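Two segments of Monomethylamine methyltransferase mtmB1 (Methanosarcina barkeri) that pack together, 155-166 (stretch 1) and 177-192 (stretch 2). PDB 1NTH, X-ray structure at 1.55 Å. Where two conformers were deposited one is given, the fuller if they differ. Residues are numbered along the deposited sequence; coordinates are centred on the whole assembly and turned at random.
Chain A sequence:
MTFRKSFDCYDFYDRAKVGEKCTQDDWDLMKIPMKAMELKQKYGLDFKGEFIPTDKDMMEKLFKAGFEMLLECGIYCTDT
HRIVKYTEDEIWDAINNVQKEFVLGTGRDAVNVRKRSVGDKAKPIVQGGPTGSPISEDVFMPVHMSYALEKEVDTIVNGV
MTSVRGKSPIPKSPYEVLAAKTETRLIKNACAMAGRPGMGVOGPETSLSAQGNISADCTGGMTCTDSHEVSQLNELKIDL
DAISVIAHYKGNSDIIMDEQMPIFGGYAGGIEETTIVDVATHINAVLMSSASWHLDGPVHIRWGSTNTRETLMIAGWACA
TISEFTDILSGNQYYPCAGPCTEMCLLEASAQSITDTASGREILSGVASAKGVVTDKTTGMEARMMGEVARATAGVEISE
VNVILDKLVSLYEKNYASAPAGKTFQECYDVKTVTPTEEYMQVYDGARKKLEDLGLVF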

# COMPACT_ATOMS: atom_id res chain seq x y z
N THR A 155 11.73 -7.69 -19.95
CA THR A 155 10.33 -7.29 -19.78
C THR A 155 9.51 -8.06 -20.80
O THR A 155 10.07 -8.68 -21.71
CB THR A 155 10.13 -5.78 -20.03
OG1 THR A 155 10.48 -5.46 -21.38
CG2 THR A 155 11.00 -4.96 -19.08
N ILE A 156 8.19 -8.02 -20.66
CA ILE A 156 7.31 -8.75 -21.57
C ILE A 156 6.48 -7.82 -22.45
O ILE A 156 5.99 -6.80 -21.98
CB ILE A 156 6.29 -9.62 -20.78
CG1 ILE A 156 7.02 -10.62 -19.87
CG2 ILE A 156 5.35 -10.34 -21.76
CD1 ILE A 156 7.88 -11.63 -20.60
N VAL A 157 6.35 -8.16 -23.73
CA VAL A 157 5.48 -7.39 -24.61
C VAL A 157 4.29 -8.34 -24.83
O VAL A 157 4.44 -9.44 -25.37
CB VAL A 157 6.14 -6.99 -25.95
CG1 VAL A 157 6.84 -8.17 -26.59
CG2 VAL A 157 5.08 -6.42 -26.88
N ASN A 158 3.12 -7.90 -24.39
CA ASN A 158 1.90 -8.70 -24.45
C ASN A 158 1.40 -9.20 -25.80
O ASN A 158 1.53 -8.53 -26.82
CB ASN A 158 0.76 -7.93 -23.78
CG ASN A 158 1.06 -7.54 -22.35
OD1 ASN A 158 2.14 -7.84 -21.82
ND2 ASN A 158 0.11 -6.86 -21.72
N GLY A 159 0.80 -10.38 -25.76
CA GLY A 159 0.20 -10.96 -26.95
C GLY A 159 -1.27 -10.55 -26.89
O GLY A 159 -1.70 -9.90 -25.93
N VAL A 160 -2.03 -10.92 -27.91
CA VAL A 160 -3.45 -10.60 -27.98
C VAL A 160 -4.29 -11.84 -27.68
O VAL A 160 -4.03 -12.90 -28.25
CB VAL A 160 -3.82 -10.07 -29.39
CG1 VAL A 160 -5.33 -10.10 -29.59
CG2 VAL A 160 -3.30 -8.65 -29.56
N MET A 161 -5.27 -11.72 -26.79
CA MET A 161 -6.14 -12.85 -26.46
C MET A 161 -7.14 -13.03 -27.60
O MET A 161 -7.89 -12.10 -27.91
CB MET A 161 -6.91 -12.57 -25.16
CG MET A 161 -6.05 -12.36 -23.92
SD MET A 161 -7.04 -12.18 -22.40
CE MET A 161 -7.52 -13.91 -22.11
N THR A 162 -7.17 -14.20 -28.23
CA THR A 162 -8.12 -14.42 -29.31
C THR A 162 -9.53 -14.54 -28.73
O THR A 162 -10.52 -14.33 -29.43
CB THR A 162 -7.79 -15.67 -30.16
OG1 THR A 162 -7.68 -16.82 -29.31
CG2 THR A 162 -6.48 -15.46 -30.91
N SER A 163 -9.61 -14.88 -27.45
CA SER A 163 -10.89 -14.98 -26.76
C SER A 163 -10.69 -14.85 -25.26
O SER A 163 -9.59 -15.08 -24.75
CB SER A 163 -11.59 -16.31 -27.07
OG SER A 163 -10.94 -17.42 -26.46
N VAL A 164 -11.74 -14.44 -24.57
CA VAL A 164 -11.72 -14.34 -23.12
C VAL A 164 -13.05 -14.96 -22.70
O VAL A 164 -14.11 -14.55 -23.16
CB VAL A 164 -11.57 -12.86 -22.65
CG1 VAL A 164 -12.76 -12.02 -23.10
CG2 VAL A 164 -11.42 -12.83 -21.13
N ARG A 165 -12.98 -15.96 -21.83
CA ARG A 165 -14.17 -16.69 -21.40
C ARG A 165 -14.88 -17.24 -22.64
O ARG A 165 -16.11 -17.29 -22.70
CB ARG A 165 -15.09 -15.80 -20.56
CG ARG A 165 -14.74 -15.87 -19.07
CD ARG A 165 -15.45 -14.82 -18.22
NE ARG A 165 -16.90 -14.92 -18.26
CZ ARG A 165 -17.71 -14.17 -17.52
NH1 ARG A 165 -17.20 -13.28 -16.68
NH2 ARG A 165 -19.03 -14.29 -17.63
N GLY A 166 -14.08 -17.65 -23.62
CA GLY A 166 -14.60 -18.23 -24.85
C GLY A 166 -15.27 -17.30 -25.83
O GLY A 166 -15.90 -17.76 -26.79
N VAL A 177 -13.24 -4.89 -22.44
CA VAL A 177 -12.81 -4.39 -21.13
C VAL A 177 -12.24 -5.56 -20.33
O VAL A 177 -11.16 -5.46 -19.73
CB VAL A 177 -13.98 -3.75 -20.36
CG1 VAL A 177 -13.61 -3.55 -18.89
CG2 VAL A 177 -14.34 -2.41 -20.98
N LEU A 178 -12.97 -6.68 -20.31
CA LEU A 178 -12.52 -7.86 -19.58
C LEU A 178 -11.14 -8.31 -20.08
O LEU A 178 -10.25 -8.61 -19.28
CB LEU A 178 -13.53 -9.01 -19.75
CG LEU A 178 -13.17 -10.33 -19.07
CD1 LEU A 178 -13.02 -10.12 -17.57
CD2 LEU A 178 -14.25 -11.37 -19.36
N ALA A 179 -10.96 -8.34 -21.40
CA ALA A 179 -9.69 -8.75 -21.97
C ALA A 179 -8.56 -7.78 -21.63
O ALA A 179 -7.44 -8.20 -21.35
CB ALA A 179 -9.81 -8.90 -23.49
N ALA A 180 -8.86 -6.49 -21.64
CA ALA A 180 -7.86 -5.47 -21.33
C ALA A 180 -7.28 -5.66 -19.93
O ALA A 180 -6.07 -5.55 -19.73
CB ALA A 180 -8.47 -4.07 -21.46
N LYS A 181 -8.14 -5.95 -18.96
CA LYS A 181 -7.67 -6.16 -17.59
C LYS A 181 -7.04 -7.54 -17.44
O LYS A 181 -5.96 -7.68 -16.87
CB LYS A 181 -8.83 -6.03 -16.60
CG LYS A 181 -9.50 -4.66 -16.55
CD LYS A 181 -10.55 -4.63 -15.45
CE LYS A 181 -11.40 -3.36 -15.50
NZ LYS A 181 -10.63 -2.11 -15.21
N THR A 182 -7.72 -8.55 -17.98
CA THR A 182 -7.27 -9.93 -17.89
C THR A 182 -5.92 -10.23 -18.53
O THR A 182 -5.11 -10.97 -17.98
CB THR A 182 -8.33 -10.87 -18.50
OG1 THR A 182 -9.58 -10.69 -17.81
CG2 THR A 182 -7.91 -12.33 -18.38
N GLU A 183 -5.70 -9.64 -19.70
CA GLU A 183 -4.46 -9.83 -20.45
C GLU A 183 -3.22 -9.71 -19.56
O GLU A 183 -2.44 -10.66 -19.44
CB GLU A 183 -4.41 -8.79 -21.57
CG GLU A 183 -3.14 -8.74 -22.39
CD GLU A 183 -3.16 -7.57 -23.36
OE1 GLU A 183 -2.37 -6.61 -23.17
OE2 GLU A 183 -3.98 -7.60 -24.29
N THR A 184 -3.03 -8.56 -18.92
CA THR A 184 -1.86 -8.38 -18.08
C THR A 184 -1.93 -9.17 -16.78
O THR A 184 -0.90 -9.61 -16.27
CB THR A 184 -1.60 -6.89 -17.80
OG1 THR A 184 -1.31 -6.23 -19.04
CG2 THR A 184 -0.40 -6.71 -16.87
N ARG A 185 -3.13 -9.35 -16.23
CA ARG A 185 -3.25 -10.12 -15.00
C ARG A 185 -2.72 -11.54 -15.25
O ARG A 185 -1.96 -12.07 -14.44
CB ARG A 185 -4.72 -10.17 -14.53
CG ARG A 185 -5.15 -8.90 -13.81
CD ARG A 185 -6.65 -8.86 -13.53
NE ARG A 185 -6.98 -7.77 -12.61
CZ ARG A 185 -8.19 -7.26 -12.44
NH1 ARG A 185 -9.23 -7.73 -13.13
NH2 ARG A 185 -8.38 -6.27 -11.58
N LEU A 186 -3.10 -12.13 -16.37
CA LEU A 186 -2.63 -13.48 -16.70
C LEU A 186 -1.13 -13.50 -16.99
O LEU A 186 -0.42 -14.41 -16.57
CB LEU A 186 -3.38 -14.03 -17.92
CG LEU A 186 -4.86 -14.32 -17.76
CD1 LEU A 186 -5.44 -14.78 -19.09
CD2 LEU A 186 -5.06 -15.40 -16.69
N ILE A 187 -0.65 -12.49 -17.71
CA ILE A 187 0.76 -12.42 -18.06
C ILE A 187 1.64 -12.26 -16.82
O ILE A 187 2.69 -12.91 -16.72
CB ILE A 187 1.02 -11.29 -19.07
CG1 ILE A 187 0.39 -11.67 -20.41
CG2 ILE A 187 2.52 -11.05 -19.23
CD1 ILE A 187 0.38 -10.56 -21.45
N LYS A 188 1.23 -11.42 -15.88
CA LYS A 188 2.03 -11.27 -14.68
C LYS A 188 1.97 -12.55 -13.87
O LYS A 188 2.90 -12.88 -13.14
CB LYS A 188 1.59 -10.04 -13.88
CG LYS A 188 2.00 -8.76 -14.58
CD LYS A 188 1.72 -7.51 -13.77
CE LYS A 188 2.26 -6.29 -14.50
NZ LYS A 188 2.05 -5.01 -13.74
N ASN A 189 0.88 -13.30 -14.01
CA ASN A 189 0.77 -14.57 -13.29
C ASN A 189 1.75 -15.57 -13.87
O ASN A 189 2.35 -16.40 -13.16
CB ASN A 189 -0.67 -15.12 -13.46
CG ASN A 189 -1.39 -15.36 -12.14
OD1 ASN A 189 -0.97 -16.20 -11.33
ND2 ASN A 189 -2.51 -14.62 -11.90
N ALA A 190 1.94 -15.47 -15.18
CA ALA A 190 2.85 -16.33 -15.91
C ALA A 190 4.27 -16.01 -15.48
O ALA A 190 5.08 -16.91 -15.29
CB ALA A 190 2.69 -16.10 -17.40
N CYS A 191 4.56 -14.71 -15.36
CA CYS A 191 5.88 -14.27 -14.95
C CYS A 191 6.16 -14.78 -13.54
O CYS A 191 7.28 -15.21 -13.25
CB CYS A 191 5.95 -12.75 -15.00
SG CYS A 191 5.91 -12.07 -16.68
N ALA A 192 5.15 -14.75 -12.67
CA ALA A 192 5.32 -15.22 -11.30
C ALA A 192 5.66 -16.71 -11.29
O ALA A 192 6.50 -17.16 -10.50
CB ALA A 192 4.06 -14.97 -10.50

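How do the two backbones lie against each other? Stretch 2 is helical throughout, while stretch 1 is mostly loop or turn, with short strands at 155-156 and 160-161. The chains run in opposite senses: Asn158 sits across from Thr184, Met161 from Glu183, and Val164 from Ala179, with CA atoms 6.1 to 7.4 Å apart. Ile156, Asn158, Met161 and Val164 point their CA-to-CB bonds toward the helix, and the contact buries 586 Å² in all.

What does the amide of Asn158 donate to? Its ND2 gives a well-aligned hydrogen bond to Glu183 OE1, 2.9 Å away with an angle of 168°. A second, weak one runs from Asn158 ND2 to Thr184 OG1, 3.1 Å at 130°. One amide nitrogen thus engages two neighbouring residues of the helix, while Ile187 CD1 packs against Asn158 CG at 3.2 Å.

Are the remaining polar atoms satisfied? Both carboxylate oxygens of Glu183 also have hydrogen-bonding partners elsewhere in the structure, so its buried acid is well supplied. Thr182 OG1 donates to Leu178 O at 2.6 Å, one turn back, which turns its hydroxyl to the helix's own backbone. The exception is Gly159 O, which is buried by the contact without a partner; its nearest neighbour across the contact, Glu183 OE2 at 3.6 Å, is another acceptor.

What fills the space around these bonds? Buried apolar side chains do, in van der Waals contact. Toward one end, Ile156 CG2 meets Ile187 CG2 at 3.9 Å, and Ile156 CG1 lies 3.7 Å from Cys191 SG. In the middle, Met161 CE reaches Leu186 CD1 at 3.8 Å. Toward the other end, Val164 CG2 packs on Leu178 CD2 at 3.6 Å; the methylene Arg165 CD lies 3.8 Å from that same Leu178 CD2, while its polar NH1 and NH2 are hydrogen-bonded elsewhere in the structure.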